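Local coordinates for protein 3-keto-5-aminohexanoate cleavage enzyme (Ralstonia eutropha, PDB 3C6C) that probably cleaves 3-keto-5-aminohexanoate or a related beta-keto acid, using a divalent metal held in a TIM-barrel fold, at residues A[36-44]-A[272-282]; A[94-102]-A[303-312]. All coordinates share one frame; numbering follows the deposited sequence.

Interaction 1 (A[36-44]-A[272-282]); sequences FNPKHPSMP and LYLSRGVFATN. With EDO (1,2-ethanediol), chain F.
Two parts of the TIM barrel, the loop between strand 23-29 and helix 47-60 and the segment that holds the short strand 278-279 and leads into helix 282-295, meet mainly through His-40 and Phe-279. His-40 CA stands over the centre of the Phe-279 ring, 3.9 Å from its centroid and 12° off the normal, a CH-pi contact. A second one runs the other way, Phe-279 CB lying over a His-40 face; the two rings meet obliquely, their planes 43° apart. The imidazole is fixed at both nitrogens. His-40 NE2 donates to Ala-280 O (2.8 Å), slightly tilted from the carbonyl plane, while His-40 ND1 accepts a hydrogen bond from Ser-42 N (3.1 Å) almost in the ring plane; the ring therefore carries its proton on NE2. Nearby, Met-43 SE packs on Leu-272 CD2 at 3.8 Å, the bend at chi2 (67°) bringing selenium there. One water accepts from Asn-37 ND2 and contacts Tyr-273 OH at 3.3 Å. A 1,2-ethanediol, probably from crystallisation, hydrogen-bonds Ser-42 OG. Pro-44 rests on Ile-50 and Ala-53 of helix 47-60, and Thr-281 caps helix 282-295 through Gln-284 N.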
ATOM      1  N   PHE A  36      -6.268  35.169  13.889  1.00 22.15           N
ATOM      2  CA  PHE A  36      -7.456  35.784  13.262  1.00 22.25           C
ATOM      3  C   PHE A  36      -7.005  36.560  12.028  1.00 22.18           C
ATOM      4  O   PHE A  36      -6.139  37.426  12.103  1.00 20.15           O
ATOM      5  CB  PHE A  36      -8.189  36.692  14.298  1.00 23.04           C
ATOM      6  CG  PHE A  36      -9.312  37.525  13.754  1.00 22.65           C
ATOM      7  CD1 PHE A  36     -10.172  37.051  12.780  1.00 22.51           C
ATOM      8  CD2 PHE A  36      -9.536  38.803  14.274  1.00 22.88           C
ATOM      9  CE1 PHE A  36     -11.224  37.838  12.321  1.00 20.32           C
ATOM     10  CE2 PHE A  36     -10.569  39.599  13.815  1.00 25.83           C
ATOM     11  CZ  PHE A  36     -11.425  39.125  12.838  1.00 26.45           C
ATOM     12  N   ASN A  37      -7.612  36.218  10.893  1.00 22.06           N
ATOM     13  CA  ASN A  37      -7.467  36.987   9.642  1.00 23.98           C
ATOM     14  C   ASN A  37      -8.685  37.884   9.456  1.00 22.66           C
ATOM     15  O   ASN A  37      -9.750  37.423   9.050  1.00 22.62           O
ATOM     16  CB  ASN A  37      -7.300  36.035   8.449  1.00 24.46           C
ATOM     17  CG  ASN A  37      -7.230  36.750   7.140  1.00 27.21           C
ATOM     18  OD1 ASN A  37      -7.418  37.981   7.059  1.00 24.10           O
ATOM     19  ND2 ASN A  37      -6.949  35.984   6.067  1.00 23.27           N
ATOM     20  N   PRO A  38      -8.554  39.178   9.788  1.00 22.15           N
ATOM     21  CA  PRO A  38      -9.710  40.074   9.836  1.00 22.36           C
ATOM     22  C   PRO A  38     -10.330  40.402   8.468  1.00 20.24           C
ATOM     23  O   PRO A  38     -11.366  41.062   8.399  1.00 22.76           O
ATOM     24  CB  PRO A  38      -9.177  41.339  10.544  1.00 21.74           C
ATOM     25  CG  PRO A  38      -7.783  41.129  10.813  1.00 25.76           C
ATOM     26  CD  PRO A  38      -7.325  39.799  10.292  1.00 21.80           C
ATOM     27  N   LYS A  39      -9.720  39.920   7.395  1.00 17.78           N
ATOM     28  CA  LYS A  39     -10.393  39.972   6.075  1.00 18.14           C
ATOM     29  C   LYS A  39     -11.602  39.029   6.015  1.00 16.73           C
ATOM     30  O   LYS A  39     -12.541  39.250   5.250  1.00 19.09           O
ATOM     31  CB  LYS A  39      -9.447  39.649   4.937  1.00 20.24           C
ATOM     32  CG  LYS A  39      -8.520  40.789   4.683  1.00 21.83           C
ATOM     33  CD  LYS A  39      -7.634  40.559   3.483  1.00 30.93           C
ATOM     34  CE  LYS A  39      -6.835  41.829   3.189  1.00 33.37           C
ATOM     35  NZ  LYS A  39      -6.115  41.776   1.879  1.00 41.94           N
ATOM     36  N   HIS A  40     -11.574  38.015   6.864  1.00 17.85           N
ATOM     37  CA  HIS A  40     -12.731  37.105   6.987  1.00 18.20           C
ATOM     38  C   HIS A  40     -13.837  37.802   7.793  1.00 18.56           C
ATOM     39  O   HIS A  40     -13.683  38.058   8.973  1.00 20.12           O
ATOM     40  CB  HIS A  40     -12.370  35.766   7.621  1.00 15.29           C
ATOM     41  CG  HIS A  40     -13.480  34.760   7.519  1.00 15.44           C
ATOM     42  ND1 HIS A  40     -14.762  35.047   7.947  1.00 17.73           N
ATOM     43  CD2 HIS A  40     -13.521  33.494   7.020  1.00 19.28           C
ATOM     44  CE1 HIS A  40     -15.543  33.999   7.719  1.00 18.90           C
ATOM     45  NE2 HIS A  40     -14.820  33.046   7.150  1.00 15.61           N
ATOM     46  N   PRO A  41     -14.962  38.122   7.153  1.00 20.95           N
ATOM     47  CA  PRO A  41     -15.895  39.081   7.749  1.00 20.68           C
ATOM     48  C   PRO A  41     -16.833  38.528   8.803  1.00 21.18           C
ATOM     49  O   PRO A  41     -17.620  39.271   9.381  1.00 22.39           O
ATOM     50  CB  PRO A  41     -16.699  39.560   6.541  1.00 22.07           C
ATOM     51  CG  PRO A  41     -16.661  38.406   5.607  1.00 21.17           C
ATOM     52  CD  PRO A  41     -15.332  37.775   5.768  1.00 21.25           C
ATOM     53  N   SER A  42     -16.760  37.223   9.022  1.00 20.42           N
ATOM     54  CA  SER A  42     -17.650  36.547   9.978  1.00 19.68           C
ATOM     55  C   SER A  42     -16.928  35.518  10.827  1.00 20.01           C
ATOM     56  O   SER A  42     -17.533  34.593  11.345  1.00 21.64           O
ATOM     57  CB  SER A  42     -18.859  35.885   9.281  1.00 23.43           C
ATOM     58  OG  SER A  42     -18.455  34.912   8.334  1.00 21.77           O
HETATM   59  N   MSE A  43     -15.634  35.707  11.011  1.00 20.96           N
HETATM   60  CA  MSE A  43     -14.851  34.785  11.840  1.00 19.42           C
HETATM   61  C   MSE A  43     -15.455  34.733  13.258  1.00 21.98           C
HETATM   62  O   MSE A  43     -15.671  35.793  13.838  1.00 20.74           O
HETATM   63  CB  MSE A  43     -13.395  35.218  11.925  1.00 19.73           C
HETATM   64  CG  MSE A  43     -12.497  34.136  12.431  1.00 21.10           C
HETATM   65 SE   MSE A  43     -12.357  32.654  11.163  0.75 12.63          SE
HETATM   66  CE  MSE A  43     -11.584  31.425  12.289  1.00 17.77           C
ATOM     67  N   PRO A  44     -15.740  33.518  13.812  1.00 19.84           N
ATOM     68  CA  PRO A  44     -16.287  33.481  15.191  1.00 18.23           C
ATOM     69  C   PRO A  44     -15.241  33.785  16.253  1.00 17.33           C
ATOM     70  O   PRO A  44     -14.274  33.023  16.439  1.00 20.57           O
ATOM     71  CB  PRO A  44     -16.799  32.037  15.340  1.00 19.20           C
ATOM     72  CG  PRO A  44     -16.894  31.488  13.936  1.00 18.50           C
ATOM     73  CD  PRO A  44     -15.818  32.184  13.162  1.00 21.22           C
ATOM     74  N   LEU A 272     -10.312  28.540   5.770  1.00 17.62           N
ATOM     75  CA  LEU A 272     -11.177  29.722   5.706  1.00 16.79           C
ATOM     76  C   LEU A 272     -12.011  29.881   4.426  1.00 18.90           C
ATOM     77  O   LEU A 272     -12.921  30.715   4.364  1.00 17.61           O
ATOM     78  CB  LEU A 272     -10.333  30.989   5.895  1.00 15.80           C
ATOM     79  CG  LEU A 272      -9.568  31.139   7.217  1.00 18.32           C
ATOM     80  CD1 LEU A 272      -8.940  32.551   7.250  1.00 18.62           C
ATOM     81  CD2 LEU A 272     -10.435  30.922   8.442  1.00 18.38           C
ATOM     82  N   TYR A 273     -11.690  29.093   3.404  1.00 18.79           N
ATOM     83  CA  TYR A 273     -12.169  29.350   2.037  1.00 20.04           C
ATOM     84  C   TYR A 273     -13.125  28.321   1.450  1.00 22.24           C
ATOM     85  O   TYR A 273     -12.902  27.113   1.504  1.00 22.01           O
ATOM     86  CB  TYR A 273     -10.977  29.508   1.082  1.00 19.20           C
ATOM     87  CG  TYR A 273     -10.080  30.657   1.442  1.00 19.67           C
ATOM     88  CD1 TYR A 273     -10.379  31.944   1.030  1.00 22.53           C
ATOM     89  CD2 TYR A 273      -8.945  30.453   2.211  1.00 23.69           C
ATOM     90  CE1 TYR A 273      -9.547  33.006   1.369  1.00 25.82           C
ATOM     91  CE2 TYR A 273      -8.118  31.499   2.550  1.00 23.30           C
ATOM     92  CZ  TYR A 273      -8.418  32.761   2.119  1.00 26.86           C
ATOM     93  OH  TYR A 273      -7.570  33.788   2.495  1.00 34.20           O
ATOM     94  N   LEU A 274     -14.178  28.856   0.835  1.00 20.73           N
ATOM     95  CA  LEU A 274     -15.182  28.016   0.176  1.00 23.34           C
ATOM     96  C   LEU A 274     -14.578  27.631  -1.158  1.00 26.99           C
ATOM     97  O   LEU A 274     -14.668  26.498  -1.618  1.00 29.27           O
ATOM     98  CB  LEU A 274     -16.502  28.767   0.013  1.00 22.53           C
ATOM     99  CG  LEU A 274     -17.670  27.928  -0.492  1.00 28.23           C
ATOM    100  CD1 LEU A 274     -18.022  26.819   0.496  1.00 26.50           C
ATOM    101  CD2 LEU A 274     -18.873  28.842  -0.794  1.00 30.40           C
ATOM    102  N   SER A 275     -13.939  28.622  -1.743  1.00 27.15           N
ATOM    103  CA  SER A 275     -13.180  28.478  -2.977  1.00 27.85           C
ATOM    104  C   SER A 275     -12.103  29.509  -3.059  1.00 29.68           C
ATOM    105  O   SER A 275     -11.937  30.340  -2.168  1.00 29.70           O
ATOM    106  CB  SER A 275     -14.081  28.577  -4.220  1.00 28.54           C
ATOM    107  OG  SER A 275     -14.773  29.807  -4.298  1.00 30.75           O
ATOM    108  N   ARG A 276     -11.374  29.468  -4.159  1.00 31.05           N
ATOM    109  CA  ARG A 276     -10.229  30.372  -4.311  1.00 30.72           C
ATOM    110  C   ARG A 276     -10.693  31.823  -4.179  1.00 30.42           C
ATOM    111  O   ARG A 276     -11.521  32.313  -4.947  1.00 31.70           O
ATOM    112  CB  ARG A 276      -9.477  30.138  -5.640  1.00 32.73           C
ATOM    113  N   GLY A 277     -10.147  32.485  -3.168  1.00 29.46           N
ATOM    114  CA  GLY A 277     -10.430  33.878  -2.887  1.00 28.71           C
ATOM    115  C   GLY A 277     -11.794  34.178  -2.284  1.00 28.68           C
ATOM    116  O   GLY A 277     -12.169  35.347  -2.148  1.00 30.96           O
ATOM    117  N   VAL A 278     -12.547  33.140  -1.938  1.00 23.69           N
ATOM    118  CA  VAL A 278     -13.901  33.336  -1.368  1.00 19.78           C
ATOM    119  C   VAL A 278     -13.998  32.720   0.015  1.00 18.38           C
ATOM    120  O   VAL A 278     -13.848  31.531   0.138  1.00 19.82           O
ATOM    121  CB  VAL A 278     -14.994  32.657  -2.233  1.00 21.03           C
ATOM    122  CG1 VAL A 278     -16.374  32.869  -1.648  1.00 25.24           C
ATOM    123  CG2 VAL A 278     -14.933  33.172  -3.681  1.00 25.35           C
ATOM    124  N   PHE A 279     -14.251  33.544   1.030  1.00 17.27           N
ATOM    125  CA  PHE A 279     -14.391  33.045   2.396  1.00 17.60           C
ATOM    126  C   PHE A 279     -15.697  32.248   2.589  1.00 18.36           C
ATOM    127  O   PHE A 279     -16.738  32.561   2.012  1.00 20.13           O
ATOM    128  CB  PHE A 279     -14.348  34.187   3.421  1.00 17.30           C
ATOM    129  CG  PHE A 279     -13.007  34.856   3.521  1.00 19.22           C
ATOM    130  CD1 PHE A 279     -11.885  34.134   3.889  1.00 20.37           C
ATOM    131  CD2 PHE A 279     -12.856  36.199   3.210  1.00 21.65           C
ATOM    132  CE1 PHE A 279     -10.657  34.745   4.011  1.00 21.32           C
ATOM    133  CE2 PHE A 279     -11.610  36.804   3.306  1.00 21.47           C
ATOM    134  CZ  PHE A 279     -10.523  36.085   3.709  1.00 21.17           C
ATOM    135  N   ALA A 280     -15.573  31.218   3.410  1.00 17.09           N
ATOM    136  CA  ALA A 280     -16.685  30.331   3.815  1.00 17.65           C
ATOM    137  C   ALA A 280     -17.255  30.666   5.185  1.00 17.64           C
ATOM    138  O   ALA A 280     -16.584  31.211   6.066  1.00 17.85           O
ATOM    139  CB  ALA A 280     -16.219  28.857   3.827  1.00 15.80           C
ATOM    140  N   THR A 281     -18.514  30.291   5.361  1.00 16.93           N
ATOM    141  CA  THR A 281     -19.052  30.062   6.700  1.00 16.58           C
ATOM    142  C   THR A 281     -18.906  28.575   7.073  1.00 18.33           C
ATOM    143  O   THR A 281     -18.768  27.700   6.219  1.00 15.55           O
ATOM    144  CB  THR A 281     -20.555  30.440   6.808  1.00 18.39           C
ATOM    145  OG1 THR A 281     -21.346  29.459   6.105  1.00 17.02           O
ATOM    146  CG2 THR A 281     -20.847  31.919   6.289  1.00 18.54           C
ATOM    147  N   ASN A 282     -18.992  28.291   8.365  1.00 16.10           N
ATOM    148  CA  ASN A 282     -18.973  26.908   8.847  1.00 16.42           C
ATOM    149  C   ASN A 282     -20.112  26.124   8.236  1.00 15.44           C
ATOM    150  O   ASN A 282     -19.916  25.016   7.763  1.00 17.01           O
ATOM    151  CB  ASN A 282     -19.015  26.822  10.365  1.00 15.56           C
ATOM    152  CG  ASN A 282     -17.663  27.081  10.992  1.00 16.15           C
ATOM    153  OD1 ASN A 282     -16.740  26.281  10.840  1.00 16.74           O
ATOM    154  ND2 ASN A 282     -17.544  28.201  11.710  1.00 16.16           N
TER
HETATM  155  C1  EDO F 302     -17.830  35.149   4.153  1.00 51.79           C
HETATM  156  O1  EDO F 302     -18.186  36.022   3.063  1.00 50.48           O
HETATM  157  C2  EDO F 302     -19.078  34.655   4.863  1.00 47.04           C
HETATM  158  O2  EDO F 302     -19.366  35.518   5.971  1.00 39.74           O
HETATM  159  O   HOH W   1      -6.685  36.806   3.489  1.00 48.83           O

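Interaction 2 (A[94-102]-A[303-312]); sequences SGTDIVLNL and PDEARDIMGL
Asp-97, on the approach to strand 99-103, and Arg-307 of the C-terminal helix 303-310 form a two-pronged salt bridge. The helix here packs against the N-terminal end of that barrel strand, which lies parallel between strands 64-70 and 143-147. The guanidinium meets the carboxylate end-on: Arg-307 NH1 reaches Asp-97 OD2 at 2.8 Å and nearly straight (172°), while Arg-307 NH2 reaches Asp-97 OD1 at 3.1 Å. Both oxygens offer their syn lone pairs and the two planes are only 19° apart, the geometry of a bidentate pair. An Arg-307 chain extended from CG to NE carries the charged end from the helix to the loop just before the strand, and Asp-97, with CG anti to its own N (chi1 -180°), comes to meet it from the opposite direction.

A further ionic contact lies within the helix. Arg-307 NH1 also donates to Asp-304 OD1 (2.9 Å), this oxygen being met on its anti side and well out of the carboxylate plane, so one nitrogen bridges two acids. Arg-307 NE is in turn paired with Glu-142, which places a third carboxylate round the same guanidinium.

Van der Waals packing adds to the ionic contacts. Val-99 CG2 sits over one guanidinium face, 3.6 Å above its plane and toward the rim, and also lies near Pro-303 O. The Pro-303 ring, at the first turn of the helix, is laid against the backbone of the strand approach, Pro-303 CG coming within 3.9 Å of Ile-98 CA. Farther along, Val-99 CG1 and Leu-312 CD1 make a looser contact at 4.3 Å.

Asp-97 OD2 and Asp-304 OD1 are only 4.2 Å apart, and the arginine between them probably offsets their repulsion; with three carboxylates around it and Val-99 over a face, its guanidinium is restrained in both position and rotation.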
ATOM      1  N   SER A  94     -29.722  26.756  23.148  1.00 19.97           N
ATOM      2  CA  SER A  94     -30.018  27.305  21.824  1.00 18.42           C
ATOM      3  C   SER A  94     -31.278  26.749  21.216  1.00 19.07           C
ATOM      4  O   SER A  94     -31.835  27.312  20.275  1.00 21.99           O
ATOM      5  CB  SER A  94     -28.891  26.986  20.843  1.00 20.51           C
ATOM      6  OG  SER A  94     -28.874  25.601  20.545  1.00 17.85           O
ATOM      7  N   GLY A  95     -31.650  25.598  21.706  1.00 18.53           N
ATOM      8  CA  GLY A  95     -32.770  24.823  21.145  1.00 20.06           C
ATOM      9  C   GLY A  95     -32.343  23.860  20.050  1.00 21.58           C
ATOM     10  O   GLY A  95     -33.158  23.159  19.476  1.00 22.53           O
ATOM     11  N   THR A  96     -31.042  23.836  19.813  1.00 20.92           N
ATOM     12  CA  THR A  96     -30.422  22.946  18.829  1.00 20.87           C
ATOM     13  C   THR A  96     -29.412  22.071  19.530  1.00 20.80           C
ATOM     14  O   THR A  96     -28.587  22.553  20.293  1.00 22.85           O
ATOM     15  CB  THR A  96     -29.738  23.738  17.698  1.00 21.51           C
ATOM     16  OG1 THR A  96     -30.723  24.474  16.949  1.00 20.91           O
ATOM     17  CG2 THR A  96     -28.962  22.812  16.749  1.00 24.58           C
ATOM     18  N   ASP A  97     -29.512  20.772  19.261  1.00 20.93           N
ATOM     19  CA  ASP A  97     -28.593  19.755  19.810  1.00 20.42           C
ATOM     20  C   ASP A  97     -27.467  19.434  18.841  1.00 19.54           C
ATOM     21  O   ASP A  97     -27.622  19.430  17.607  1.00 22.50           O
ATOM     22  CB  ASP A  97     -29.346  18.485  20.164  1.00 21.88           C
ATOM     23  CG  ASP A  97     -28.452  17.405  20.744  1.00 25.05           C
ATOM     24  OD1 ASP A  97     -27.728  17.663  21.745  1.00 22.13           O
ATOM     25  OD2 ASP A  97     -28.530  16.275  20.233  1.00 25.41           O
ATOM     26  N   ILE A  98     -26.326  19.210  19.457  1.00 18.45           N
ATOM     27  CA  ILE A  98     -25.078  18.778  18.792  1.00 19.72           C
ATOM     28  C   ILE A  98     -24.128  18.252  19.887  1.00 19.99           C
ATOM     29  O   ILE A  98     -24.116  18.777  21.019  1.00 20.11           O
ATOM     30  CB  ILE A  98     -24.457  19.941  17.942  1.00 17.77           C
ATOM     31  CG1 ILE A  98     -23.302  19.427  17.054  1.00 18.40           C
ATOM     32  CG2 ILE A  98     -24.032  21.134  18.843  1.00 17.95           C
ATOM     33  CD1 ILE A  98     -22.962  20.348  15.879  1.00 17.39           C
ATOM     34  N   VAL A  99     -23.359  17.220  19.560  1.00 18.02           N
ATOM     35  CA  VAL A  99     -22.355  16.661  20.491  1.00 16.65           C
ATOM     36  C   VAL A  99     -21.251  17.718  20.589  1.00 16.56           C
ATOM     37  O   VAL A  99     -20.839  18.270  19.580  1.00 17.86           O
ATOM     38  CB  VAL A  99     -21.787  15.290  20.024  1.00 15.49           C
ATOM     39  CG1 VAL A  99     -20.710  14.761  21.006  1.00 19.02           C
ATOM     40  CG2 VAL A  99     -22.931  14.279  19.835  1.00 16.74           C
ATOM     41  N   LEU A 100     -20.832  18.004  21.820  1.00 19.57           N
ATOM     42  CA  LEU A 100     -19.748  18.960  22.068  1.00 19.94           C
ATOM     43  C   LEU A 100     -18.406  18.271  22.300  1.00 18.93           C
ATOM     44  O   LEU A 100     -18.283  17.332  23.072  1.00 18.80           O
ATOM     45  CB  LEU A 100     -20.062  19.860  23.262  1.00 18.12           C
ATOM     46  CG  LEU A 100     -21.361  20.640  23.231  1.00 20.63           C
ATOM     47  CD1 LEU A 100     -21.537  21.469  24.494  1.00 23.12           C
ATOM     48  CD2 LEU A 100     -21.425  21.468  21.961  1.00 19.55           C
ATOM     49  N   ASN A 101     -17.423  18.782  21.575  1.00 17.30           N
ATOM     50  CA  ASN A 101     -16.009  18.347  21.639  1.00 15.94           C
ATOM     51  C   ASN A 101     -15.147  19.581  21.928  1.00 17.00           C
ATOM     52  O   ASN A 101     -14.916  20.442  21.070  1.00 17.01           O
ATOM     53  CB  ASN A 101     -15.629  17.629  20.325  1.00 15.25           C
ATOM     54  CG  ASN A 101     -14.130  17.273  20.222  1.00 18.21           C
ATOM     55  OD1 ASN A 101     -13.320  17.661  21.053  1.00 20.85           O
ATOM     56  ND2 ASN A 101     -13.764  16.549  19.157  1.00 17.57           N
ATOM     57  N   LEU A 102     -14.730  19.702  23.176  1.00 16.63           N
ATOM     58  CA  LEU A 102     -13.897  20.833  23.570  1.00 17.70           C
ATOM     59  C   LEU A 102     -12.427  20.509  23.397  1.00 17.42           C
ATOM     60  O   LEU A 102     -11.958  19.426  23.730  1.00 18.31           O
ATOM     61  CB  LEU A 102     -14.136  21.249  25.031  1.00 13.95           C
ATOM     62  CG  LEU A 102     -15.538  21.719  25.420  1.00 15.97           C
ATOM     63  CD1 LEU A 102     -15.524  22.244  26.884  1.00 17.51           C
ATOM     64  CD2 LEU A 102     -16.167  22.678  24.403  1.00 21.15           C
ATOM     65  N   PRO A 303     -26.678  13.948  15.573  1.00 18.19           N
ATOM     66  CA  PRO A 303     -25.953  13.881  16.844  1.00 17.21           C
ATOM     67  C   PRO A 303     -26.242  12.606  17.631  1.00 16.81           C
ATOM     68  O   PRO A 303     -25.325  11.954  18.145  1.00 17.98           O
ATOM     69  CB  PRO A 303     -26.428  15.146  17.566  1.00 15.97           C
ATOM     70  CG  PRO A 303     -26.605  16.127  16.427  1.00 16.21           C
ATOM     71  CD  PRO A 303     -27.181  15.324  15.311  1.00 15.36           C
ATOM     72  N   ASP A 304     -27.502  12.201  17.631  1.00 17.30           N
ATOM     73  CA  ASP A 304     -27.909  10.994  18.384  1.00 18.30           C
ATOM     74  C   ASP A 304     -27.375   9.719  17.747  1.00 18.08           C
ATOM     75  O   ASP A 304     -26.953   8.769  18.424  1.00 18.47           O
ATOM     76  CB  ASP A 304     -29.424  10.932  18.543  1.00 19.24           C
ATOM     77  CG  ASP A 304     -29.928  11.740  19.743  1.00 20.88           C
ATOM     78  OD1 ASP A 304     -29.131  12.166  20.619  1.00 21.65           O
ATOM     79  OD2 ASP A 304     -31.159  11.938  19.787  1.00 24.79           O
ATOM     80  N   GLU A 305     -27.369   9.694  16.419  1.00 17.81           N
ATOM     81  CA  GLU A 305     -26.769   8.574  15.681  1.00 17.88           C
ATOM     82  C   GLU A 305     -25.272   8.468  15.963  1.00 19.13           C
ATOM     83  O   GLU A 305     -24.715   7.364  16.117  1.00 17.83           O
ATOM     84  CB  GLU A 305     -27.014   8.696  14.164  1.00 18.22           C
ATOM     85  CG  GLU A 305     -28.451   8.388  13.793  1.00 16.01           C
ATOM     86  CD  GLU A 305     -28.831   8.748  12.374  1.00 24.65           C
ATOM     87  OE1 GLU A 305     -28.119   9.519  11.721  1.00 19.72           O
ATOM     88  OE2 GLU A 305     -29.866   8.242  11.903  1.00 20.77           O
ATOM     89  N   ALA A 306     -24.616   9.628  16.025  1.00 18.10           N
ATOM     90  CA  ALA A 306     -23.180   9.674  16.311  1.00 18.53           C
ATOM     91  C   ALA A 306     -22.923   9.196  17.736  1.00 18.41           C
ATOM     92  O   ALA A 306     -21.983   8.455  18.015  1.00 18.35           O
ATOM     93  CB  ALA A 306     -22.626  11.092  16.118  1.00 16.61           C
ATOM     94  N   ARG A 307     -23.805   9.598  18.643  1.00 18.38           N
ATOM     95  CA  ARG A 307     -23.689   9.131  20.042  1.00 18.61           C
ATOM     96  C   ARG A 307     -23.766   7.611  20.084  1.00 19.74           C
ATOM     97  O   ARG A 307     -22.946   6.939  20.714  1.00 20.51           O
ATOM     98  CB  ARG A 307     -24.776   9.713  20.951  1.00 16.68           C
ATOM     99  CG  ARG A 307     -24.601  11.192  21.249  1.00 18.02           C
ATOM    100  CD  ARG A 307     -25.688  11.761  22.156  1.00 20.32           C
ATOM    101  NE  ARG A 307     -25.402  13.176  22.446  1.00 20.05           N
ATOM    102  CZ  ARG A 307     -26.038  14.223  21.928  1.00 22.62           C
ATOM    103  NH1 ARG A 307     -27.070  14.082  21.121  1.00 18.92           N
ATOM    104  NH2 ARG A 307     -25.634  15.435  22.246  1.00 17.64           N
ATOM    105  N   ASP A 308     -24.729   7.061  19.360  1.00 20.63           N
ATOM    106  CA  ASP A 308     -24.907   5.597  19.328  1.00 20.27           C
ATOM    107  C   ASP A 308     -23.665   4.864  18.775  1.00 18.70           C
ATOM    108  O   ASP A 308     -23.228   3.827  19.321  1.00 19.24           O
ATOM    109  CB  ASP A 308     -26.158   5.210  18.522  1.00 22.39           C
ATOM    110  CG  ASP A 308     -27.457   5.624  19.204  1.00 25.17           C
ATOM    111  OD1 ASP A 308     -27.459   5.923  20.438  1.00 22.35           O
ATOM    112  OD2 ASP A 308     -28.493   5.648  18.491  1.00 33.00           O
ATOM    113  N   ILE A 309     -23.111   5.404  17.692  1.00 16.65           N
ATOM    114  CA  ILE A 309     -21.905   4.866  17.046  1.00 18.33           C
ATOM    115  C   ILE A 309     -20.719   4.876  18.038  1.00 20.29           C
ATOM    116  O   ILE A 309     -19.938   3.924  18.114  1.00 19.96           O
ATOM    117  CB  ILE A 309     -21.585   5.605  15.706  1.00 21.78           C
ATOM    118  CG1 ILE A 309     -22.636   5.255  14.652  1.00 21.25           C
ATOM    119  CG2 ILE A 309     -20.165   5.297  15.208  1.00 19.14           C
ATOM    120  CD1 ILE A 309     -22.742   6.283  13.490  1.00 22.47           C
HETATM  121  N   MSE A 310     -20.667   5.907  18.866  1.00 20.41           N
HETATM  122  CA  MSE A 310     -19.519   6.147  19.756  1.00 20.58           C
HETATM  123  C   MSE A 310     -19.731   5.540  21.128  1.00 20.54           C
HETATM  124  O   MSE A 310     -18.856   5.575  21.986  1.00 19.96           O
HETATM  125  CB  MSE A 310     -19.218   7.651  19.899  1.00 18.74           C
HETATM  126  CG  MSE A 310     -18.617   8.238  18.627  1.00 19.79           C
HETATM  127 SE   MSE A 310     -18.075  10.056  18.880  0.75 15.81          SE
HETATM  128  CE  MSE A 310     -19.612  10.838  18.616  1.00 16.15           C
ATOM    129  N   GLY A 311     -20.918   4.990  21.321  1.00 22.72           N
ATOM    130  CA  GLY A 311     -21.306   4.408  22.619  1.00 22.41           C
ATOM    131  C   GLY A 311     -21.482   5.434  23.731  1.00 23.46           C
ATOM    132  O   GLY A 311     -21.298   5.140  24.912  1.00 22.88           O
ATOM    133  N   LEU A 312     -21.819   6.650  23.339  1.00 22.63           N
ATOM    134  CA  LEU A 312     -22.173   7.705  24.289  1.00 22.89           C
ATOM    135  C   LEU A 312     -23.646   7.549  24.668  1.00 25.96           C
ATOM    136  O   LEU A 312     -24.515   7.401  23.806  1.00 24.38           O
ATOM    137  CB  LEU A 312     -21.952   9.101  23.689  1.00 22.43           C
ATOM    138  CG  LEU A 312     -20.526   9.543  23.361  1.00 22.12           C
ATOM    139  CD1 LEU A 312     -20.517  10.763  22.439  1.00 20.25           C
ATOM    140  CD2 LEU A 312     -19.733   9.813  24.635  1.00 25.44           C
TER

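The centres of interactions 1 and 2 lie 26 Å apart and their nearest atoms about 9 Å, so the contacts do not touch. Their segments alternate along the chain, 36-44, 94-102, 272-282, 303-312, spanning 228 residues in interaction 1 and 201 in interaction 2. Interaction 1 involves a loop that follows strand 23-29, whereas interaction 2 sets helix 303-310 against the start of strand 99-103, so they sit toward different ends of the barrel strands. Strand 23-29 connects them: it precedes loop 36-44, and its Ile-25 packs on Ala-306. Both contacts join late segments of the chain to early ones.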